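Local coordinates for KLLA0E08119p (Kluyveromyces lactis, PDB 3VA7), which is the urea carboxylase part of a longer enzyme and probably carboxylates urea to urea-1-carboxylate with ATP, hydrogencarbonate and biotin, at residues D918-V923 / D1108-L1113; K924-K929 / V1102-F1107. All blocks are in the same frame, centred on the assembly; numbering follows the deposited sequence.

Contact 1 (D918-V923 / D1108-L1113); sequences DKNWNV and DHKEYL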
loop_
_atom_site.group_PDB
_atom_site.type_symbol
_atom_site.label_atom_id
_atom_site.label_comp_id
_atom_site.label_asym_id
_atom_site.label_seq_id
_atom_site.Cartn_x
_atom_site.Cartn_y
_atom_site.Cartn_z
ATOM N N ASP A 918 -9.617 -2.059 -41.775
ATOM C CA ASP A 918 -8.761 -2.767 -42.742
ATOM C C ASP A 918 -7.394 -3.113 -42.128
ATOM O O ASP A 918 -6.964 -2.538 -41.099
ATOM C CB ASP A 918 -8.583 -1.961 -44.049
ATOM C CG ASP A 918 -7.851 -0.637 -43.834
ATOM O OD1 ASP A 918 -7.787 0.158 -44.769
ATOM O OD2 ASP A 918 -7.346 -0.348 -42.733
ATOM N N LYS A 919 -6.716 -4.033 -42.804
ATOM C CA LYS A 919 -5.401 -4.515 -42.396
ATOM C C LYS A 919 -4.431 -3.346 -42.077
ATOM O O LYS A 919 -3.492 -3.527 -41.310
ATOM C CB LYS A 919 -4.859 -5.566 -43.399
ATOM C CG LYS A 919 -4.248 -5.015 -44.676
ATOM C CD LYS A 919 -4.251 -6.023 -45.839
ATOM C CE LYS A 919 -4.149 -5.307 -47.231
ATOM N NZ LYS A 919 -3.090 -4.204 -47.308
ATOM N N ASN A 920 -4.718 -2.138 -42.561
ATOM C CA ASN A 920 -3.793 -1.004 -42.362
ATOM C C ASN A 920 -3.950 -0.137 -41.138
ATOM O O ASN A 920 -3.468 1.014 -41.142
ATOM C CB ASN A 920 -3.741 -0.090 -43.600
ATOM C CG ASN A 920 -3.392 -0.850 -44.886
ATOM O OD1 ASN A 920 -3.247 -2.085 -44.895
ATOM N ND2 ASN A 920 -3.304 -0.119 -45.975
ATOM N N TRP A 921 -4.580 -0.671 -40.088
ATOM C CA TRP A 921 -4.904 0.121 -38.887
ATOM C C TRP A 921 -3.673 0.678 -38.139
ATOM O O TRP A 921 -2.564 0.162 -38.293
ATOM C CB TRP A 921 -5.785 -0.693 -37.953
ATOM C CG TRP A 921 -5.231 -2.052 -37.548
ATOM C CD1 TRP A 921 -5.453 -3.266 -38.177
ATOM C CD2 TRP A 921 -4.416 -2.347 -36.400
ATOM N NE1 TRP A 921 -4.813 -4.272 -37.498
ATOM C CE2 TRP A 921 -4.170 -3.743 -36.409
ATOM C CE3 TRP A 921 -3.853 -1.565 -35.388
ATOM C CZ2 TRP A 921 -3.378 -4.373 -35.445
ATOM C CZ3 TRP A 921 -3.062 -2.192 -34.410
ATOM C CH2 TRP A 921 -2.848 -3.590 -34.447
ATOM N N ASN A 922 -3.862 1.726 -37.347
ATOM C CA ASN A 922 -2.837 2.150 -36.408
ATOM C C ASN A 922 -3.374 2.499 -35.023
ATOM O O ASN A 922 -4.558 2.655 -34.858
ATOM C CB ASN A 922 -1.998 3.288 -36.968
ATOM C CG ASN A 922 -2.827 4.458 -37.426
ATOM O OD1 ASN A 922 -3.190 4.519 -38.592
ATOM N ND2 ASN A 922 -3.137 5.391 -36.520
ATOM N N VAL A 923 -2.499 2.567 -34.018
ATOM C CA VAL A 923 -2.885 2.858 -32.622
ATOM C C VAL A 923 -1.773 3.637 -31.956
ATOM O O VAL A 923 -0.616 3.481 -32.295
ATOM C CB VAL A 923 -3.089 1.566 -31.761
ATOM C CG1 VAL A 923 -4.397 1.008 -31.930
ATOM C CG2 VAL A 923 -2.058 0.513 -32.096
ATOM N N ASP A 1108 1.926 0.924 -36.417
ATOM C CA ASP A 1108 1.243 0.983 -37.684
ATOM C C ASP A 1108 1.119 -0.385 -38.279
ATOM O O ASP A 1108 2.102 -0.991 -38.637
ATOM C CB ASP A 1108 2.047 1.898 -38.604
ATOM C CG ASP A 1108 1.311 2.237 -39.885
ATOM O OD1 ASP A 1108 0.789 1.310 -40.552
ATOM O OD2 ASP A 1108 1.254 3.448 -40.206
ATOM N N HIS A 1109 -0.066 -0.921 -38.417
ATOM C CA HIS A 1109 -0.086 -2.320 -38.845
ATOM C C HIS A 1109 0.386 -2.468 -40.292
ATOM O O HIS A 1109 0.836 -3.542 -40.696
ATOM C CB HIS A 1109 -1.459 -2.941 -38.654
ATOM C CG HIS A 1109 -1.452 -4.430 -38.674
ATOM N ND1 HIS A 1109 -0.729 -5.181 -37.768
ATOM C CD2 HIS A 1109 -2.085 -5.320 -39.476
ATOM C CE1 HIS A 1109 -0.920 -6.471 -38.008
ATOM N NE2 HIS A 1109 -1.743 -6.583 -39.033
ATOM N N LYS A 1110 0.236 -1.388 -41.072
ATOM C CA LYS A 1110 0.624 -1.380 -42.473
ATOM C C LYS A 1110 2.137 -1.502 -42.505
ATOM O O LYS A 1110 2.667 -2.273 -43.291
ATOM C CB LYS A 1110 0.168 -0.100 -43.193
ATOM C CG LYS A 1110 0.654 0.087 -44.667
ATOM C CD LYS A 1110 0.548 1.565 -45.107
ATOM C CE LYS A 1110 0.774 1.819 -46.647
ATOM N NZ LYS A 1110 -0.146 1.043 -47.539
ATOM N N GLU A 1111 2.829 -0.772 -41.651
ATOM C CA GLU A 1111 4.280 -0.831 -41.656
ATOM C C GLU A 1111 4.785 -2.183 -41.183
ATOM O O GLU A 1111 5.665 -2.793 -41.814
ATOM C CB GLU A 1111 4.837 0.242 -40.771
ATOM C CG GLU A 1111 6.305 0.333 -40.799
ATOM C CD GLU A 1111 6.707 1.747 -40.473
ATOM O OE1 GLU A 1111 5.779 2.616 -40.476
ATOM O OE2 GLU A 1111 7.923 1.995 -40.226
ATOM N N TYR A 1112 4.190 -2.648 -40.083
ATOM C CA TYR A 1112 4.435 -3.976 -39.546
ATOM C C TYR A 1112 4.239 -5.075 -40.543
ATOM O O TYR A 1112 5.082 -5.935 -40.625
ATOM C CB TYR A 1112 3.583 -4.216 -38.309
ATOM C CG TYR A 1112 3.737 -5.585 -37.669
ATOM C CD1 TYR A 1112 4.836 -5.881 -36.826
ATOM C CD2 TYR A 1112 2.772 -6.570 -37.875
ATOM C CE1 TYR A 1112 4.956 -7.144 -36.226
ATOM C CE2 TYR A 1112 2.887 -7.793 -37.316
ATOM C CZ TYR A 1112 3.974 -8.088 -36.465
ATOM O OH TYR A 1112 4.062 -9.338 -35.886
ATOM N N LEU A 1113 3.139 -5.075 -41.278
ATOM C CA LEU A 1113 2.888 -6.132 -42.291
ATOM C C LEU A 1113 3.926 -6.112 -43.394
ATOM O O LEU A 1113 4.141 -7.123 -44.029
ATOM C CB LEU A 1113 1.516 -5.993 -42.954
ATOM C CG LEU A 1113 0.301 -6.536 -42.207
ATOM C CD1 LEU A 1113 -0.911 -6.158 -43.058
ATOM C CD2 LEU A 1113 0.364 -8.068 -41.946
#
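Asn922 and Asp1108 form an antiparallel non-hydrogen-bonded pair, CA to CA 4.4 Å, where strand 1101-1108 gives way to an N-capped helix, 1109-1117, that settles against a type I turn, Asp918 to Trp921, just before strand 922-934. The turn belongs to the subdomain C and D part of the carboxyltransferase domain. Asp1108 is the N-cap: its OD1 accepts from Glu1111 N at 3.1 Å, met from above the carboxylate plane, and weakly from Lys1110 N at 2.8 Å. These bonds answer two amides of the first helical turn. The next residue reaches across to the turn, His1109 N bonding Trp921 O at 2.7 Å with an N-H...O angle of 163°; this bond, next to the Asn922-Asp1108 pair, joins the first helical residue to the turn.

The side chains follow the same pairing. Trp921 CG lies between its backbone N and carbonyl carbon (chi1 55°), which brings the indole alongside the helix. There its five-membered ring makes an offset stack with the His1109 imidazole, centroids 4.4 Å apart and planes only 9° from parallel, and His1109 CB stands over the face of that five-membered ring, 3.7 Å from its centroid. Outside the two segments, Trp921 NE1 bonds Asn860 OD1 and Tyr863 stacks on the indole, so helix 859-875 also holds this tryptophan.

Toward the more exposed side the packing becomes aliphatic: Asn920 CB rests on Lys1110 CB, and Lys919 and Leu1113 cross at about a right angle, CG to CD1 3.9 Å. The Lys919 chain then bends at its last torsion, bringing NZ to 3.2 Å from Asn920 OD1, in the carbonyl plane and on a lone pair.

Contact 2 (K924-K929 / V1102-F1107); sequences KSKIFK and VEESIF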
loop_
_atom_site.group_PDB
_atom_site.type_symbol
_atom_site.label_atom_id
_atom_site.label_comp_id
_atom_site.label_asym_id
_atom_site.label_seq_id
_atom_site.Cartn_x
_atom_site.Cartn_y
_atom_site.Cartn_z
ATOM N N LYS A 924 -2.118 4.478 -31.008
ATOM C CA LYS A 924 -1.124 5.126 -30.171
ATOM C C LYS A 924 -0.435 3.995 -29.417
ATOM O O LYS A 924 -1.092 3.039 -28.950
ATOM C CB LYS A 924 -1.793 6.093 -29.189
ATOM C CG LYS A 924 -2.533 7.318 -29.823
ATOM C CD LYS A 924 -1.919 8.714 -29.401
ATOM C CE LYS A 924 -2.598 9.314 -28.114
ATOM N NZ LYS A 924 -1.774 10.408 -27.438
ATOM N N SER A 925 0.887 4.057 -29.342
ATOM C CA SER A 925 1.642 3.036 -28.622
ATOM C C SER A 925 2.806 3.642 -27.856
ATOM O O SER A 925 3.714 4.210 -28.482
ATOM C CB SER A 925 2.171 2.016 -29.616
ATOM O OG SER A 925 2.833 0.971 -28.944
ATOM N N LYS A 926 2.774 3.536 -26.533
ATOM C CA LYS A 926 3.943 3.914 -25.683
ATOM C C LYS A 926 5.035 2.818 -25.630
ATOM O O LYS A 926 4.739 1.641 -25.424
ATOM C CB LYS A 926 3.546 4.345 -24.250
ATOM C CG LYS A 926 2.663 5.593 -24.179
ATOM C CD LYS A 926 2.477 6.136 -22.759
ATOM C CE LYS A 926 1.143 6.933 -22.627
ATOM N NZ LYS A 926 -0.103 6.040 -22.373
ATOM N N ILE A 927 6.279 3.225 -25.861
ATOM C CA ILE A 927 7.469 2.321 -25.893
ATOM C C ILE A 927 8.266 2.491 -24.622
ATOM O O ILE A 927 8.829 3.554 -24.371
ATOM C CB ILE A 927 8.444 2.627 -27.102
ATOM C CG1 ILE A 927 7.693 2.589 -28.432
ATOM C CG2 ILE A 927 9.596 1.643 -27.144
ATOM C CD1 ILE A 927 8.393 3.382 -29.484
ATOM N N PHE A 928 8.274 1.433 -23.831
ATOM C CA PHE A 928 8.980 1.399 -22.565
ATOM C C PHE A 928 10.295 0.634 -22.739
ATOM O O PHE A 928 10.293 -0.517 -23.225
ATOM C CB PHE A 928 8.108 0.683 -21.506
ATOM C CG PHE A 928 6.967 1.535 -20.951
ATOM C CD1 PHE A 928 5.823 1.761 -21.701
ATOM C CD2 PHE A 928 7.068 2.133 -19.694
ATOM C CE1 PHE A 928 4.747 2.581 -21.206
ATOM C CE2 PHE A 928 6.008 2.952 -19.194
ATOM C CZ PHE A 928 4.835 3.155 -19.961
ATOM N N LYS A 929 11.404 1.249 -22.320
ATOM C CA LYS A 929 12.672 0.537 -22.218
ATOM C C LYS A 929 13.054 0.312 -20.758
ATOM O O LYS A 929 13.346 1.278 -19.995
ATOM C CB LYS A 929 13.763 1.310 -22.964
ATOM C CG LYS A 929 13.755 0.948 -24.449
ATOM C CD LYS A 929 14.340 2.021 -25.298
ATOM C CE LYS A 929 14.166 1.609 -26.768
ATOM N NZ LYS A 929 14.685 2.717 -27.623
ATOM N N VAL A 1102 10.421 6.268 -21.535
ATOM C CA VAL A 1102 9.166 6.123 -22.260
ATOM C C VAL A 1102 9.044 7.138 -23.357
ATOM O O VAL A 1102 9.175 8.331 -23.104
ATOM C CB VAL A 1102 7.894 6.456 -21.372
ATOM C CG1 VAL A 1102 6.771 5.556 -21.765
ATOM C CG2 VAL A 1102 8.172 6.385 -19.884
ATOM N N GLU A 1103 8.681 6.669 -24.538
ATOM C CA GLU A 1103 8.374 7.528 -25.674
ATOM C C GLU A 1103 6.985 7.289 -26.230
ATOM O O GLU A 1103 6.643 6.167 -26.568
ATOM C CB GLU A 1103 9.401 7.317 -26.811
ATOM C CG GLU A 1103 10.804 7.795 -26.441
ATOM C CD GLU A 1103 10.839 9.284 -26.023
ATOM O OE1 GLU A 1103 10.094 10.087 -26.649
ATOM O OE2 GLU A 1103 11.601 9.653 -25.092
ATOM N N GLU A 1104 6.203 8.347 -26.385
ATOM C CA GLU A 1104 4.928 8.219 -27.108
ATOM C C GLU A 1104 5.185 7.952 -28.572
ATOM O O GLU A 1104 5.886 8.713 -29.215
ATOM C CB GLU A 1104 4.125 9.495 -27.003
ATOM C CG GLU A 1104 2.718 9.273 -26.476
ATOM C CD GLU A 1104 2.248 10.486 -25.655
ATOM O OE1 GLU A 1104 2.536 11.640 -26.087
ATOM O OE2 GLU A 1104 1.615 10.302 -24.575
ATOM N N SER A 1105 4.633 6.888 -29.121
ATOM C CA SER A 1105 4.585 6.840 -30.555
ATOM C C SER A 1105 3.324 6.147 -31.114
ATOM O O SER A 1105 2.288 6.186 -30.455
ATOM C CB SER A 1105 5.904 6.335 -31.136
ATOM O OG SER A 1105 5.988 4.938 -31.003
ATOM N N ILE A 1106 3.412 5.581 -32.325
ATOM C CA ILE A 1106 2.276 5.054 -33.059
ATOM C C ILE A 1106 2.681 3.670 -33.646
ATOM O O ILE A 1106 3.644 3.577 -34.382
ATOM C CB ILE A 1106 1.849 6.010 -34.284
ATOM C CG1 ILE A 1106 1.304 7.389 -33.867
ATOM C CG2 ILE A 1106 0.786 5.359 -35.161
ATOM C CD1 ILE A 1106 2.389 8.515 -33.727
ATOM N N PHE A 1107 1.946 2.603 -33.356
ATOM C CA PHE A 1107 2.160 1.343 -34.046
ATOM C C PHE A 1107 1.290 1.207 -35.297
ATOM O O PHE A 1107 0.041 1.303 -35.245
ATOM C CB PHE A 1107 1.861 0.201 -33.118
ATOM C CG PHE A 1107 1.962 -1.127 -33.759
ATOM C CD1 PHE A 1107 3.198 -1.799 -33.799
ATOM C CD2 PHE A 1107 0.820 -1.739 -34.329
ATOM C CE1 PHE A 1107 3.294 -3.074 -34.387
ATOM C CE2 PHE A 1107 0.903 -3.022 -34.926
ATOM C CZ PHE A 1107 2.156 -3.692 -34.955
#
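Ser925 O is gripped twice by Ser1105: the backbone N donates to it at 2.9 Å, and Ser1105 OG adds a weak bond at 3.5 Å. In return Ser925 N donates to Ser1105 O at 2.8 Å, almost straight at 176°. Two residues along, Ile927 N to Glu1103 O (3.0 Å) and Glu1103 N to Ile927 O (3.1 Å) close the second hydrogen-bonded pair. Ser925, Ile927, Glu1103 and Ser1105 share one face, where Ile927 CD1 comes up beside Ser1105 OG; Ser925 OG has its own partner, Phe1073 O.

The opposite face carries Lys924, Lys926, Phe928 and their mates. Phe928 CG stands anti to the carbonyl carbon (chi1 -77°), which places the ring beside Val1102, with one face toward CG1: this methyl sits over the ring centre, 3.6 Å from the centroid, a CH-pi contact. Leu1070 also touches the Phe928 side chain. An alanine here is likely to leave Val1102 CG1 without the aromatic face it rests on and leave a gap beside Leu1070. Farther along, Lys924 NZ and Glu1104 OE2 stay 4.4 Å apart, beyond a salt bridge.

The alternation of hydrogen-bonded and non-hydrogen-bonded pairs, with the N-to-C directions of the short segments at 132°, is that of a twisted antiparallel strand pair, here joining strand 1101-1108 to 922-934 in the mixed sheet of the carboxyltransferase region.

Overall arrangement
The two contacts run on from each other along strand 922-934, their centres 15 Å apart, and contact 2 is nested within the chain loop that contact 1 closes. Val923 O and Phe1107 N, 2.9 Å apart, probably hydrogen-bond across the join, while Phe1107 CZ packs 3.7 Å from Tyr1112 CG, tying the strand end to the helix that follows it. No residue of either contact belongs to the urea, biotin or sodium sites. The link to urea is through the sheet: strand 1031-1034, which carries Cys1033 of the urea pocket, reaches 922-934 by way of 1024-1028 and 1045-1049. The centre of contact 1 lies about 40 Å from the centre of the chain, that of contact 2 about 28 Å.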